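Local coordinates for cGAS/DncV-like nucleotidyltransferase in E. coli homolog (Rhodothermus marinus SG0.5JP17-172, PDB 6E0K), which makes the cyclic dinucleotide 3',3'-cUAMP from UTP and ATP, a second messenger of a CBASS system that defends bacteria against phage, at residues 49-54 / 170-175; 88-91 / 97-100; 184-189 / 218-223; 234-239 / 281-286; 245-250 / 258-263. All coordinates share one frame; numbering follows the deposited sequence.

Interaction 1. Residues 49-54 / 170-175; sequences YKNSTN and LHYENG
Asn51 OD1 accepts from a water at 2.6 Å that also donates to Tyr172 O at 2.8 Å. The same Asn51 oxygen, OD1, rests against the helix backbone, 3.4 Å from Tyr172 CA, and lies equally near His171 CD2 at the edge of the imidazole. Amide and imidazole stand almost perpendicular, their planes 88° apart. What turns the amide this way is partly its other end, since Asn51 ND2 donates to Gly47 O; His171 NE2 is in turn bonded to Glu216. The bond to Gly47 ties Asn51 back to the short helix 47-50, which follows strand 42-45 in the nucleotidyltransferase domain and whose Gly47 belongs to the ATP site. That helix ends in a Schellman motif with Ser52, at positive phi, as its C-prime residue. Helix 168-181 packs just after the nucleotide-binding Gln46, Gly47 and Ser48. Lys50 crosses the Tyr172 ring at about a right angle. Its chain leaves with CG anti to the backbone N and bends at chi2 (66°), which lays Lys50 CE over the centre of the phenol, 3.6 Å from the centroid of the Tyr172 ring, in a CH-pi contact. Lys50 NZ sits above the same face at 4.2 Å from the Tyr172 centroid, a cation-pi interaction, and a second water accepts from Lys50 NZ at 2.9 Å while also hydrogen-bonding to Tyr172 OH.

Interaction 2. Residues 88-91 / 97-100; sequences SDYT and SDVE
A chi1 of -173° sends the Tyr90 ring out opposite its amide nitrogen, and a chi1 of -81° sets the Asp98 carboxylate opposite its own carbonyl carbon, so that a carboxylate oxygen meets the phenol at its hydroxyl. Tyr90 OH donates to Asp98 OD2 over 2.6 Å. The oxygen that accepts it, Asp98 OD2, uses its anti lone pair, the one directed away from OD1, and lies at the edge of the ring close to its plane, 3.3 Å from Tyr90 CE1. Ring and carboxylate are turned only 23° from each other, so the two flat groups are nearly coplanar. The other carboxylate oxygen, Asp98 OD1, is engaged by Tyr34 OH and by a salt bridge to Arg101. Tyr34, Tyr90 and Arg101 would probably offset the cost of burying the acid. The arrangement ties the loop before helix 92-107 back to the second turn of that same helix, within the nucleotidyltransferase domain. Thr91, next to Tyr90, is the N-cap residue and its OG1 accepts from Asp94 N, so the chain enters the helix under two restraints, the cap and the phenol bond. On the loop side Ser88 OG donates to Tyr90 O over 2.7 Å, which closes the loop locally around Tyr90.

Interaction 3. Residues 184-189 / 218-223; sequences EWYKPT and LLYNVP
Tyr186 reaches across from helix 186-202 and sets its hydroxyl against the backbone near the C-terminal end of helix 212-220, while Tyr220 runs obliquely to it. CG of Tyr186 is anti to the backbone N (chi1 177°), a torsion that leaves OH at Tyr220. Tyr186 OH then stands 3.2 Å from Tyr220 CA and 3.3 Å from Tyr220 CB, at the edge of the Tyr220 ring and near the plane of that ring. The two rings therefore do not stack: one phenol presents its hydroxyl to the root of the other. Further back along the ring, Tyr186 CE1 meets Leu219, lying 3.8 Å from Leu219 O and 4.1 Å from Leu219 CB. Leu219 points toward the opposing helix, where Ile190 and Phe193 also touch it. Within the 184-189 segment, Trp185 O accepts from both Thr189 N (3.0 Å) and Thr189 OG1 (2.7 Å), which come to it from opposite faces of the carbonyl plane. Lys178 of helix 168-181 makes cation-pi contacts with both tyrosines. The chemistry across the contact itself is thus van der Waals, and the polar end of Tyr186 is satisfied by Gln253 OE1, which lets the hydroxyl sit buried between the helices.

Interaction 4. Residues 234-239 / 281-286; sequences TFCSVI and DLWTGW
Cys236 SG sits over the face of the Trp283 indole, a sulfur-aromatic contact in which the sulfur is 3.6 Å from the centroid of the six-membered ring and 25° off its normal. Cys236 SG is displaced toward the rim, 3.3 Å from Trp283 CZ2. On helix 231-244 the thiol stands anti to the carbonyl carbon of Cys236, and this places SG over the indole. Phe235 meets the same tryptophan at another place. Trp283 CE3 lies over one face of the Phe235 ring, 3.5 Å from Phe235 CD1, but the rings are slid so far apart that they barely overlap: their centroids are 5.0 Å apart and their planes at 24°. The two side chains run past each other in opposite directions, and Leu282 CD2 also lies 4.4 Å from Phe235 CZ. All of this joins two helices. The axes of the short segments 234-239 and 281-285 approach to 11.9 Å and run at 136°, broadly antiparallel, a separation bridged by large aromatic groups. Around them, Phe235 also meets Phe193 and Met192 of helix 186-202 and Met279 of helix 269-285, while Leu8 of the N-terminal helix 5-11 touches both Phe235 and Trp283.

Interaction 5. Residues 245-250 / 258-263; sequences ADLSKF and DLFGEF
Phe250 O and Leu259 N make the direct hydrogen bond between the two loop segments, 3.2 Å long and nearly straight (178° at the hydrogen), although the donor stands above the carbonyl plane. Within 245-250, Asp246 OD1 accepts from Ser248 N (3.0 Å) and Ser248 OG (2.8 Å), both from the same face of the carboxylate plane. The bond from the backbone N makes this an Asx turn with Leu247 at its middle. Water extends the link between the segments. One molecule lies 2.7 Å from Phe250 O and accepts from Phe260 N at 2.9 Å, and another lies between Ser248 O and Phe260 O. A third donates to Asp258 OD1, which also forms a salt bridge with Arg251. Apolar contacts gather round Phe260, whose CE2 approaches Leu247 CB at 3.6 Å and Phe250 CB at 3.9 Å. The edge of this ring also faces Leu247 O, 3.2 Å from Phe260 CD2. The Phe250 and Phe260 side chains lie side by side and point the same way, and Leu218 of helix 212-220 touches both. Together the two segments form an irregular, water-bridged loop pairing between helices 231-244 and 269-285, leading on to the ATP-binding Glu265.

Interaction 2 and the 49-54 segment of interaction 1 lie in the nucleotidyltransferase domain, though the two contacts have centres about 28 Å apart and interaction 2 falls within the sequence that interaction 1 spans. Interaction 1 also reaches helix 168-181 and touches interaction 3, centres about 11 Å apart, through the bond of Asn51 O to Lys187 NZ. From there the helical region continues: interaction 3 adjoins interaction 4 (centres about 15 Å apart) through Leu219 and Val238, and interaction 5 (about 17 Å between centres) through Leu218 and Asn221. Interactions 4 and 5 do not touch, but 5 lies in the connection between the helices that 4 joins. Interactions 1 and 3 thus link the catalytic sheet region to the helical one.

Interaction 1. Residues 49-54 / 170-175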
# COMPACT_ATOMS: atom_id res chain seq x y z
N TYR A 49 5.83 -4.56 3.43
CA TYR A 49 6.56 -5.83 3.39
C TYR A 49 6.35 -6.54 2.06
O TYR A 49 7.29 -7.06 1.45
CB TYR A 49 6.13 -6.74 4.54
CG TYR A 49 6.57 -6.33 5.91
CD1 TYR A 49 7.92 -6.25 6.25
CD2 TYR A 49 5.64 -6.08 6.90
CE1 TYR A 49 8.31 -5.91 7.55
CE2 TYR A 49 6.02 -5.72 8.17
CZ TYR A 49 7.35 -5.65 8.49
OH TYR A 49 7.70 -5.32 9.78
N LYS A 50 5.10 -6.58 1.59
CA LYS A 50 4.80 -7.22 0.32
C LYS A 50 5.57 -6.56 -0.81
O LYS A 50 6.10 -7.24 -1.70
CB LYS A 50 3.30 -7.14 0.04
CG LYS A 50 2.90 -7.64 -1.33
CD LYS A 50 3.14 -9.13 -1.47
CE LYS A 50 2.61 -9.64 -2.79
NZ LYS A 50 2.75 -11.11 -2.93
N ASN A 51 5.64 -5.24 -0.78
CA ASN A 51 6.20 -4.48 -1.89
C ASN A 51 7.68 -4.22 -1.72
O ASN A 51 8.26 -3.48 -2.53
CB ASN A 51 5.43 -3.18 -2.07
CG ASN A 51 4.06 -3.42 -2.69
OD1 ASN A 51 3.93 -3.50 -3.90
ND2 ASN A 51 3.06 -3.59 -1.84
N SER A 52 8.31 -4.84 -0.71
CA SER A 52 9.73 -4.71 -0.43
C SER A 52 10.13 -3.26 -0.19
O SER A 52 11.27 -2.88 -0.46
CB SER A 52 10.60 -5.30 -1.55
OG SER A 52 10.29 -6.66 -1.75
N THR A 53 9.22 -2.45 0.34
CA THR A 53 9.55 -1.07 0.66
C THR A 53 9.57 -0.80 2.15
O THR A 53 9.63 0.36 2.56
CB THR A 53 8.57 -0.11 -0.02
OG1 THR A 53 7.24 -0.43 0.40
CG2 THR A 53 8.65 -0.26 -1.53
N ASN A 54 9.58 -1.85 2.98
CA ASN A 54 9.65 -1.65 4.43
C ASN A 54 11.04 -1.16 4.84
O ASN A 54 12.07 -1.70 4.41
CB ASN A 54 9.32 -2.96 5.16
CG ASN A 54 10.22 -4.10 4.76
OD1 ASN A 54 10.22 -4.53 3.59
ND2 ASN A 54 10.99 -4.62 5.71
N LEU A 170 -2.84 -5.38 -8.00
CA LEU A 170 -2.34 -4.56 -9.10
C LEU A 170 -1.27 -3.59 -8.62
O LEU A 170 -0.30 -3.33 -9.34
CB LEU A 170 -3.48 -3.78 -9.76
CG LEU A 170 -4.45 -4.68 -10.51
CD1 LEU A 170 -5.57 -3.83 -11.07
CD2 LEU A 170 -3.73 -5.42 -11.60
N HIS A 171 -1.44 -3.03 -7.42
CA HIS A 171 -0.38 -2.22 -6.82
C HIS A 171 0.93 -3.00 -6.79
O HIS A 171 1.98 -2.51 -7.22
CB HIS A 171 -0.79 -1.78 -5.41
CG HIS A 171 0.23 -0.94 -4.71
ND1 HIS A 171 0.18 0.44 -4.69
CD2 HIS A 171 1.34 -1.28 -4.01
CE1 HIS A 171 1.21 0.91 -4.01
NE2 HIS A 171 1.92 -0.12 -3.58
N TYR A 172 0.88 -4.25 -6.32
CA TYR A 172 2.09 -5.07 -6.25
C TYR A 172 2.65 -5.37 -7.63
O TYR A 172 3.85 -5.21 -7.89
CB TYR A 172 1.80 -6.37 -5.49
CG TYR A 172 2.96 -7.31 -5.60
CD1 TYR A 172 4.14 -7.04 -4.94
CD2 TYR A 172 2.89 -8.46 -6.38
CE1 TYR A 172 5.22 -7.89 -5.03
CE2 TYR A 172 3.96 -9.32 -6.48
CZ TYR A 172 5.13 -9.02 -5.81
OH TYR A 172 6.22 -9.86 -5.88
N GLU A 173 1.78 -5.82 -8.54
CA GLU A 173 2.20 -6.21 -9.88
C GLU A 173 2.89 -5.05 -10.60
O GLU A 173 3.94 -5.23 -11.23
CB GLU A 173 0.95 -6.67 -10.63
CG GLU A 173 1.11 -7.09 -12.05
CD GLU A 173 -0.24 -7.48 -12.62
OE1 GLU A 173 -0.66 -6.91 -13.65
OE2 GLU A 173 -0.90 -8.34 -11.99
N ASN A 174 2.30 -3.86 -10.52
CA ASN A 174 2.86 -2.73 -11.26
C ASN A 174 4.16 -2.23 -10.64
O ASN A 174 5.07 -1.80 -11.36
CB ASN A 174 1.83 -1.62 -11.34
CG ASN A 174 0.64 -2.00 -12.20
OD1 ASN A 174 0.76 -2.84 -13.10
ND2 ASN A 174 -0.50 -1.39 -11.93
N GLY A 175 4.25 -2.26 -9.31
CA GLY A 175 5.50 -1.89 -8.67
C GLY A 175 6.62 -2.87 -8.99
O GLY A 175 7.77 -2.47 -9.18
O HOH W 1 5.60 -11.52 -3.28
O HOH W 2 5.49 -3.95 -5.97

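Interaction 2. Residues 88-91 / 97-100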
# COMPACT_ATOMS: atom_id res chain seq x y z
N SER A 88 -25.12 -14.35 -4.27
CA SER A 88 -24.55 -15.12 -3.18
C SER A 88 -25.39 -14.94 -1.93
O SER A 88 -25.68 -13.80 -1.54
CB SER A 88 -23.12 -14.65 -2.88
OG SER A 88 -22.65 -15.23 -1.66
N ASP A 89 -25.77 -16.04 -1.29
CA ASP A 89 -26.46 -15.91 -0.02
C ASP A 89 -25.50 -15.71 1.13
O ASP A 89 -25.94 -15.40 2.24
CB ASP A 89 -27.36 -17.12 0.22
CG ASP A 89 -26.60 -18.43 0.29
OD1 ASP A 89 -25.36 -18.44 0.19
OD2 ASP A 89 -27.27 -19.48 0.44
N TYR A 90 -24.20 -15.86 0.88
CA TYR A 90 -23.15 -15.67 1.86
C TYR A 90 -22.62 -14.26 1.69
O TYR A 90 -22.14 -13.89 0.61
CB TYR A 90 -22.07 -16.72 1.62
CG TYR A 90 -20.95 -16.83 2.63
CD1 TYR A 90 -21.18 -17.28 3.92
CD2 TYR A 90 -19.64 -16.55 2.25
CE1 TYR A 90 -20.13 -17.44 4.81
CE2 TYR A 90 -18.60 -16.69 3.13
CZ TYR A 90 -18.84 -17.13 4.40
OH TYR A 90 -17.80 -17.30 5.29
N THR A 91 -22.73 -13.46 2.74
CA THR A 91 -22.43 -12.03 2.64
C THR A 91 -21.04 -11.72 3.18
O THR A 91 -20.40 -12.52 3.84
CB THR A 91 -23.45 -11.22 3.44
OG1 THR A 91 -23.31 -11.55 4.83
CG2 THR A 91 -24.88 -11.53 2.99
N SER A 97 -17.60 -12.68 10.03
CA SER A 97 -17.82 -13.42 11.27
C SER A 97 -17.09 -14.76 11.27
O SER A 97 -16.57 -15.20 12.31
CB SER A 97 -19.32 -13.62 11.50
OG SER A 97 -19.92 -12.37 11.80
N ASP A 98 -17.01 -15.41 10.10
CA ASP A 98 -16.25 -16.66 10.03
C ASP A 98 -14.76 -16.42 10.21
O ASP A 98 -14.08 -17.19 10.91
CB ASP A 98 -16.51 -17.36 8.70
CG ASP A 98 -17.81 -18.14 8.69
OD1 ASP A 98 -18.17 -18.72 9.74
OD2 ASP A 98 -18.47 -18.16 7.62
N VAL A 99 -14.21 -15.38 9.57
CA VAL A 99 -12.79 -15.08 9.73
C VAL A 99 -12.48 -14.76 11.19
O VAL A 99 -11.50 -15.26 11.76
CB VAL A 99 -12.36 -13.93 8.81
CG1 VAL A 99 -10.91 -13.57 9.09
CG2 VAL A 99 -12.51 -14.32 7.34
N GLU A 100 -13.32 -13.93 11.82
CA GLU A 100 -13.12 -13.60 13.23
C GLU A 100 -13.13 -14.85 14.10
O GLU A 100 -12.28 -15.01 14.98
CB GLU A 100 -14.17 -12.59 13.69
CG GLU A 100 -13.99 -12.07 15.11
CD GLU A 100 -15.12 -11.13 15.52
OE1 GLU A 100 -16.28 -11.41 15.17
OE2 GLU A 100 -14.84 -10.10 16.17

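Interaction 3. Residues 184-189 / 218-223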
# COMPACT_ATOMS: atom_id res chain seq x y z
N GLU A 184 16.12 -2.70 -11.03
CA GLU A 184 15.95 -2.95 -9.60
C GLU A 184 16.28 -1.73 -8.75
O GLU A 184 16.54 -1.87 -7.55
CB GLU A 184 16.74 -4.19 -9.17
CG GLU A 184 16.28 -5.42 -9.96
CD GLU A 184 17.04 -6.69 -9.63
OE1 GLU A 184 18.22 -6.80 -10.02
OE2 GLU A 184 16.45 -7.57 -8.98
N TRP A 185 16.22 -0.53 -9.33
CA TRP A 185 16.45 0.69 -8.57
C TRP A 185 15.18 1.28 -7.97
O TRP A 185 15.28 2.10 -7.05
CB TRP A 185 17.09 1.75 -9.47
CG TRP A 185 18.58 1.59 -9.60
CD1 TRP A 185 19.25 0.77 -10.48
CD2 TRP A 185 19.59 2.23 -8.82
NE1 TRP A 185 20.61 0.89 -10.30
CE2 TRP A 185 20.84 1.78 -9.29
CE3 TRP A 185 19.56 3.16 -7.78
CZ2 TRP A 185 22.05 2.21 -8.75
CZ3 TRP A 185 20.76 3.60 -7.25
CH2 TRP A 185 21.98 3.13 -7.73
N TYR A 186 14.00 0.91 -8.47
CA TYR A 186 12.78 1.57 -8.02
C TYR A 186 12.53 1.34 -6.53
O TYR A 186 12.30 2.30 -5.78
CB TYR A 186 11.59 1.08 -8.86
CG TYR A 186 10.25 1.64 -8.44
CD1 TYR A 186 10.05 3.02 -8.34
CD2 TYR A 186 9.17 0.80 -8.17
CE1 TYR A 186 8.83 3.54 -7.97
CE2 TYR A 186 7.94 1.31 -7.79
CZ TYR A 186 7.78 2.69 -7.69
OH TYR A 186 6.56 3.18 -7.30
N LYS A 187 12.59 0.10 -6.07
CA LYS A 187 12.25 -0.13 -4.66
C LYS A 187 13.32 0.44 -3.72
O LYS A 187 12.96 1.05 -2.71
CB LYS A 187 12.02 -1.62 -4.40
CG LYS A 187 10.88 -2.19 -5.22
CD LYS A 187 9.59 -1.44 -5.01
CE LYS A 187 8.45 -2.10 -5.78
NZ LYS A 187 8.25 -3.52 -5.37
N PRO A 188 14.63 0.27 -3.99
CA PRO A 188 15.61 0.96 -3.13
C PRO A 188 15.41 2.46 -3.11
O PRO A 188 15.66 3.10 -2.07
CB PRO A 188 16.96 0.59 -3.76
CG PRO A 188 16.70 -0.73 -4.46
CD PRO A 188 15.28 -0.62 -4.97
N THR A 189 14.96 3.05 -4.22
CA THR A 189 14.75 4.49 -4.24
C THR A 189 13.57 4.88 -3.35
O THR A 189 13.64 5.88 -2.62
CB THR A 189 14.54 4.97 -5.68
OG1 THR A 189 15.75 4.73 -6.42
CG2 THR A 189 14.25 6.47 -5.72
N LEU A 218 3.49 8.48 -5.64
CA LEU A 218 4.14 9.64 -6.25
C LEU A 218 5.34 9.21 -7.08
O LEU A 218 5.50 9.61 -8.24
CB LEU A 218 4.57 10.63 -5.15
CG LEU A 218 5.20 11.93 -5.65
CD1 LEU A 218 4.12 12.85 -6.21
CD2 LEU A 218 5.98 12.62 -4.52
N LEU A 219 6.18 8.34 -6.50
CA LEU A 219 7.38 7.89 -7.21
C LEU A 219 7.05 6.98 -8.39
O LEU A 219 7.80 6.95 -9.37
CB LEU A 219 8.30 7.17 -6.22
CG LEU A 219 8.84 8.12 -5.14
CD1 LEU A 219 9.53 7.34 -4.01
CD2 LEU A 219 9.80 9.17 -5.72
N TYR A 220 5.93 6.25 -8.31
CA TYR A 220 5.54 5.40 -9.43
C TYR A 220 5.35 6.21 -10.71
O TYR A 220 5.58 5.69 -11.81
CB TYR A 220 4.25 4.65 -9.08
CG TYR A 220 3.83 3.72 -10.18
CD1 TYR A 220 4.45 2.49 -10.35
CD2 TYR A 220 2.82 4.08 -11.06
CE1 TYR A 220 4.07 1.64 -11.36
CE2 TYR A 220 2.44 3.24 -12.08
CZ TYR A 220 3.07 2.03 -12.22
OH TYR A 220 2.70 1.17 -13.24
N ASN A 221 4.95 7.47 -10.58
CA ASN A 221 4.69 8.30 -11.74
C ASN A 221 5.94 8.88 -12.39
O ASN A 221 5.84 9.48 -13.47
CB ASN A 221 3.75 9.43 -11.34
CG ASN A 221 2.32 8.97 -11.26
OD1 ASN A 221 1.61 8.99 -12.26
ND2 ASN A 221 1.89 8.50 -10.08
N VAL A 222 7.10 8.70 -11.77
CA VAL A 222 8.35 9.27 -12.28
C VAL A 222 8.88 8.38 -13.39
O VAL A 222 8.89 7.15 -13.23
CB VAL A 222 9.36 9.39 -11.14
CG1 VAL A 222 10.69 9.94 -11.65
CG2 VAL A 222 8.81 10.27 -10.02
N PRO A 223 9.35 8.94 -14.51
CA PRO A 223 9.87 8.11 -15.61
C PRO A 223 10.98 7.18 -15.14
O PRO A 223 11.77 7.53 -14.26
CB PRO A 223 10.39 9.13 -16.62
CG PRO A 223 9.58 10.37 -16.36
CD PRO A 223 9.37 10.38 -14.87

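Interaction 4. Residues 234-239 / 281-286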
# COMPACT_ATOMS: atom_id res chain seq x y z
N THR A 234 20.00 9.62 -8.60
CA THR A 234 18.59 9.28 -8.54
C THR A 234 17.83 10.27 -7.66
O THR A 234 16.77 10.76 -8.06
CB THR A 234 18.41 7.85 -8.02
OG1 THR A 234 19.00 6.93 -8.95
CG2 THR A 234 16.93 7.53 -7.88
N PHE A 235 18.38 10.59 -6.49
CA PHE A 235 17.72 11.54 -5.60
C PHE A 235 17.42 12.83 -6.35
O PHE A 235 16.27 13.30 -6.37
CB PHE A 235 18.60 11.81 -4.37
CG PHE A 235 17.93 12.64 -3.28
CD1 PHE A 235 17.71 14.00 -3.45
CD2 PHE A 235 17.58 12.06 -2.07
CE1 PHE A 235 17.11 14.76 -2.46
CE2 PHE A 235 16.98 12.82 -1.06
CZ PHE A 235 16.75 14.17 -1.26
N CYS A 236 18.41 13.38 -7.04
CA CYS A 236 18.24 14.67 -7.70
C CYS A 236 17.40 14.56 -8.95
O CYS A 236 16.56 15.43 -9.22
CB CYS A 236 19.61 15.28 -8.01
SG CYS A 236 20.45 15.79 -6.52
N SER A 237 17.60 13.50 -9.74
CA SER A 237 16.83 13.37 -10.98
C SER A 237 15.36 13.18 -10.68
O SER A 237 14.50 13.74 -11.38
CB SER A 237 17.36 12.21 -11.82
OG SER A 237 18.67 12.48 -12.30
N VAL A 238 15.04 12.40 -9.64
CA VAL A 238 13.64 12.18 -9.28
C VAL A 238 13.01 13.48 -8.78
O VAL A 238 11.93 13.88 -9.23
CB VAL A 238 13.53 11.06 -8.22
CG1 VAL A 238 12.16 11.07 -7.58
CG2 VAL A 238 13.84 9.69 -8.86
N ILE A 239 13.67 14.15 -7.83
CA ILE A 239 13.08 15.33 -7.21
C ILE A 239 12.97 16.46 -8.23
O ILE A 239 11.96 17.18 -8.26
CB ILE A 239 13.87 15.77 -5.97
CG1 ILE A 239 13.75 14.73 -4.85
CG2 ILE A 239 13.41 17.17 -5.50
CD1 ILE A 239 12.31 14.52 -4.32
N ASP A 281 15.51 21.03 0.75
CA ASP A 281 16.22 21.62 1.89
C ASP A 281 17.19 20.63 2.50
O ASP A 281 18.30 21.01 2.91
CB ASP A 281 15.23 22.07 2.97
CG ASP A 281 14.44 23.29 2.60
OD1 ASP A 281 14.83 24.02 1.66
OD2 ASP A 281 13.42 23.53 3.28
N LEU A 282 16.79 19.36 2.61
CA LEU A 282 17.69 18.32 3.12
C LEU A 282 18.95 18.24 2.28
O LEU A 282 20.07 18.22 2.80
CB LEU A 282 16.95 16.98 3.12
CG LEU A 282 17.76 15.73 3.43
CD1 LEU A 282 18.19 15.76 4.90
CD2 LEU A 282 16.88 14.51 3.15
N TRP A 283 18.77 18.24 0.96
CA TRP A 283 19.89 18.13 0.03
C TRP A 283 20.80 19.35 0.11
O TRP A 283 22.02 19.22 0.29
CB TRP A 283 19.34 17.98 -1.39
CG TRP A 283 20.42 17.73 -2.39
CD1 TRP A 283 21.07 18.65 -3.16
CD2 TRP A 283 21.01 16.46 -2.70
NE1 TRP A 283 22.01 18.03 -3.95
CE2 TRP A 283 22.00 16.69 -3.68
CE3 TRP A 283 20.79 15.15 -2.25
CZ2 TRP A 283 22.77 15.66 -4.21
CZ3 TRP A 283 21.55 14.13 -2.78
CH2 TRP A 283 22.53 14.39 -3.75
N THR A 284 20.23 20.56 -0.03
CA THR A 284 21.06 21.76 -0.09
C THR A 284 21.69 22.07 1.27
O THR A 284 22.79 22.64 1.32
CB THR A 284 20.23 22.96 -0.58
OG1 THR A 284 19.17 23.22 0.34
CG2 THR A 284 19.66 22.71 -1.96
N GLY A 285 21.02 21.71 2.36
CA GLY A 285 21.54 22.01 3.69
C GLY A 285 22.66 21.09 4.14
O GLY A 285 23.41 21.46 5.05
N TRP A 286 22.78 19.91 3.53
CA TRP A 286 23.76 18.94 4.00
C TRP A 286 25.16 19.40 3.62
O TRP A 286 25.44 19.70 2.45
CB TRP A 286 23.46 17.57 3.40
CG TRP A 286 23.99 16.43 4.24
CD1 TRP A 286 25.30 16.08 4.40
CD2 TRP A 286 23.23 15.51 5.03
NE1 TRP A 286 25.40 14.99 5.25
CE2 TRP A 286 24.14 14.62 5.64
CE3 TRP A 286 21.86 15.35 5.27
CZ2 TRP A 286 23.72 13.59 6.48
CZ3 TRP A 286 21.44 14.33 6.12
CH2 TRP A 286 22.37 13.46 6.71

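Interaction 5. Residues 245-250 / 258-263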
# COMPACT_ATOMS: atom_id res chain seq x y z
N ALA A 245 6.91 18.69 -12.89
CA ALA A 245 5.85 17.87 -13.47
C ALA A 245 4.48 18.47 -13.18
O ALA A 245 4.29 19.25 -12.25
CB ALA A 245 5.92 16.45 -12.92
N ASP A 246 3.52 18.09 -14.02
CA ASP A 246 2.11 18.36 -13.77
C ASP A 246 1.58 17.19 -12.95
O ASP A 246 1.35 16.10 -13.48
CB ASP A 246 1.34 18.53 -15.08
CG ASP A 246 -0.15 18.76 -14.87
OD1 ASP A 246 -0.62 18.77 -13.72
OD2 ASP A 246 -0.86 18.95 -15.89
N LEU A 247 1.40 17.42 -11.65
CA LEU A 247 0.98 16.36 -10.75
C LEU A 247 -0.48 15.97 -10.92
O LEU A 247 -0.86 14.89 -10.46
CB LEU A 247 1.20 16.80 -9.30
CG LEU A 247 2.59 17.31 -8.91
CD1 LEU A 247 2.57 17.73 -7.44
CD2 LEU A 247 3.63 16.23 -9.14
N SER A 248 -1.28 16.81 -11.57
CA SER A 248 -2.73 16.73 -11.41
C SER A 248 -3.30 15.42 -11.93
O SER A 248 -4.30 14.93 -11.39
CB SER A 248 -3.41 17.92 -12.12
OG SER A 248 -3.29 17.83 -13.53
N LYS A 249 -2.68 14.82 -12.95
CA LYS A 249 -3.19 13.58 -13.52
C LYS A 249 -2.42 12.35 -13.05
O LYS A 249 -2.55 11.28 -13.66
CB LYS A 249 -3.16 13.63 -15.05
CG LYS A 249 -3.92 14.78 -15.69
CD LYS A 249 -4.00 14.58 -17.21
CE LYS A 249 -4.68 15.75 -17.90
NZ LYS A 249 -5.18 15.36 -19.26
N PHE A 250 -1.64 12.46 -11.97
CA PHE A 250 -0.94 11.28 -11.46
C PHE A 250 -1.94 10.22 -11.04
O PHE A 250 -2.98 10.51 -10.46
CB PHE A 250 -0.04 11.62 -10.27
CG PHE A 250 1.31 12.19 -10.65
CD1 PHE A 250 1.54 12.72 -11.91
CD2 PHE A 250 2.35 12.18 -9.73
CE1 PHE A 250 2.78 13.25 -12.24
CE2 PHE A 250 3.59 12.70 -10.05
CZ PHE A 250 3.81 13.23 -11.30
N ASP A 258 -7.00 7.92 -8.80
CA ASP A 258 -6.24 9.16 -8.85
C ASP A 258 -5.49 9.36 -7.54
O ASP A 258 -6.02 9.11 -6.45
CB ASP A 258 -7.15 10.36 -9.08
CG ASP A 258 -7.67 10.43 -10.49
OD1 ASP A 258 -7.13 9.73 -11.37
OD2 ASP A 258 -8.62 11.21 -10.72
N LEU A 259 -4.25 9.84 -7.65
CA LEU A 259 -3.46 10.08 -6.45
C LEU A 259 -3.94 11.32 -5.71
O LEU A 259 -3.91 11.36 -4.48
CB LEU A 259 -1.98 10.21 -6.81
CG LEU A 259 -1.03 10.56 -5.67
CD1 LEU A 259 -1.19 9.57 -4.51
CD2 LEU A 259 0.39 10.54 -6.17
N PHE A 260 -4.38 12.34 -6.44
CA PHE A 260 -4.72 13.64 -5.86
C PHE A 260 -6.21 13.92 -5.99
O PHE A 260 -6.81 13.70 -7.05
CB PHE A 260 -3.91 14.75 -6.52
CG PHE A 260 -2.44 14.59 -6.35
CD1 PHE A 260 -1.88 14.68 -5.09
CD2 PHE A 260 -1.61 14.33 -7.44
CE1 PHE A 260 -0.53 14.51 -4.92
CE2 PHE A 260 -0.26 14.16 -7.27
CZ PHE A 260 0.29 14.25 -6.00
N GLY A 261 -6.79 14.44 -4.92
CA GLY A 261 -8.20 14.75 -4.92
C GLY A 261 -8.66 15.18 -3.55
O GLY A 261 -7.85 15.38 -2.64
N GLU A 262 -9.98 15.32 -3.41
CA GLU A 262 -10.56 15.88 -2.20
C GLU A 262 -10.88 14.84 -1.13
O GLU A 262 -11.15 15.22 0.02
CB GLU A 262 -11.83 16.66 -2.54
CG GLU A 262 -11.53 17.96 -3.23
CD GLU A 262 -10.38 18.70 -2.56
OE1 GLU A 262 -10.48 18.97 -1.35
OE2 GLU A 262 -9.37 18.98 -3.25
N PHE A 263 -10.87 13.56 -1.47
CA PHE A 263 -11.18 12.55 -0.47
C PHE A 263 -9.96 12.24 0.39
O PHE A 263 -8.82 12.44 -0.04
CB PHE A 263 -11.67 11.28 -1.16
CG PHE A 263 -12.98 11.44 -1.86
CD1 PHE A 263 -14.18 11.29 -1.17
CD2 PHE A 263 -13.04 11.75 -3.21
CE1 PHE A 263 -15.39 11.44 -1.81
CE2 PHE A 263 -14.25 11.90 -3.86
CZ PHE A 263 -15.43 11.75 -3.16
O HOH W 3 -4.30 12.58 -9.33
O HOH W 4 -5.95 15.38 -9.50
O HOH W 5 -5.99 10.84 -13.71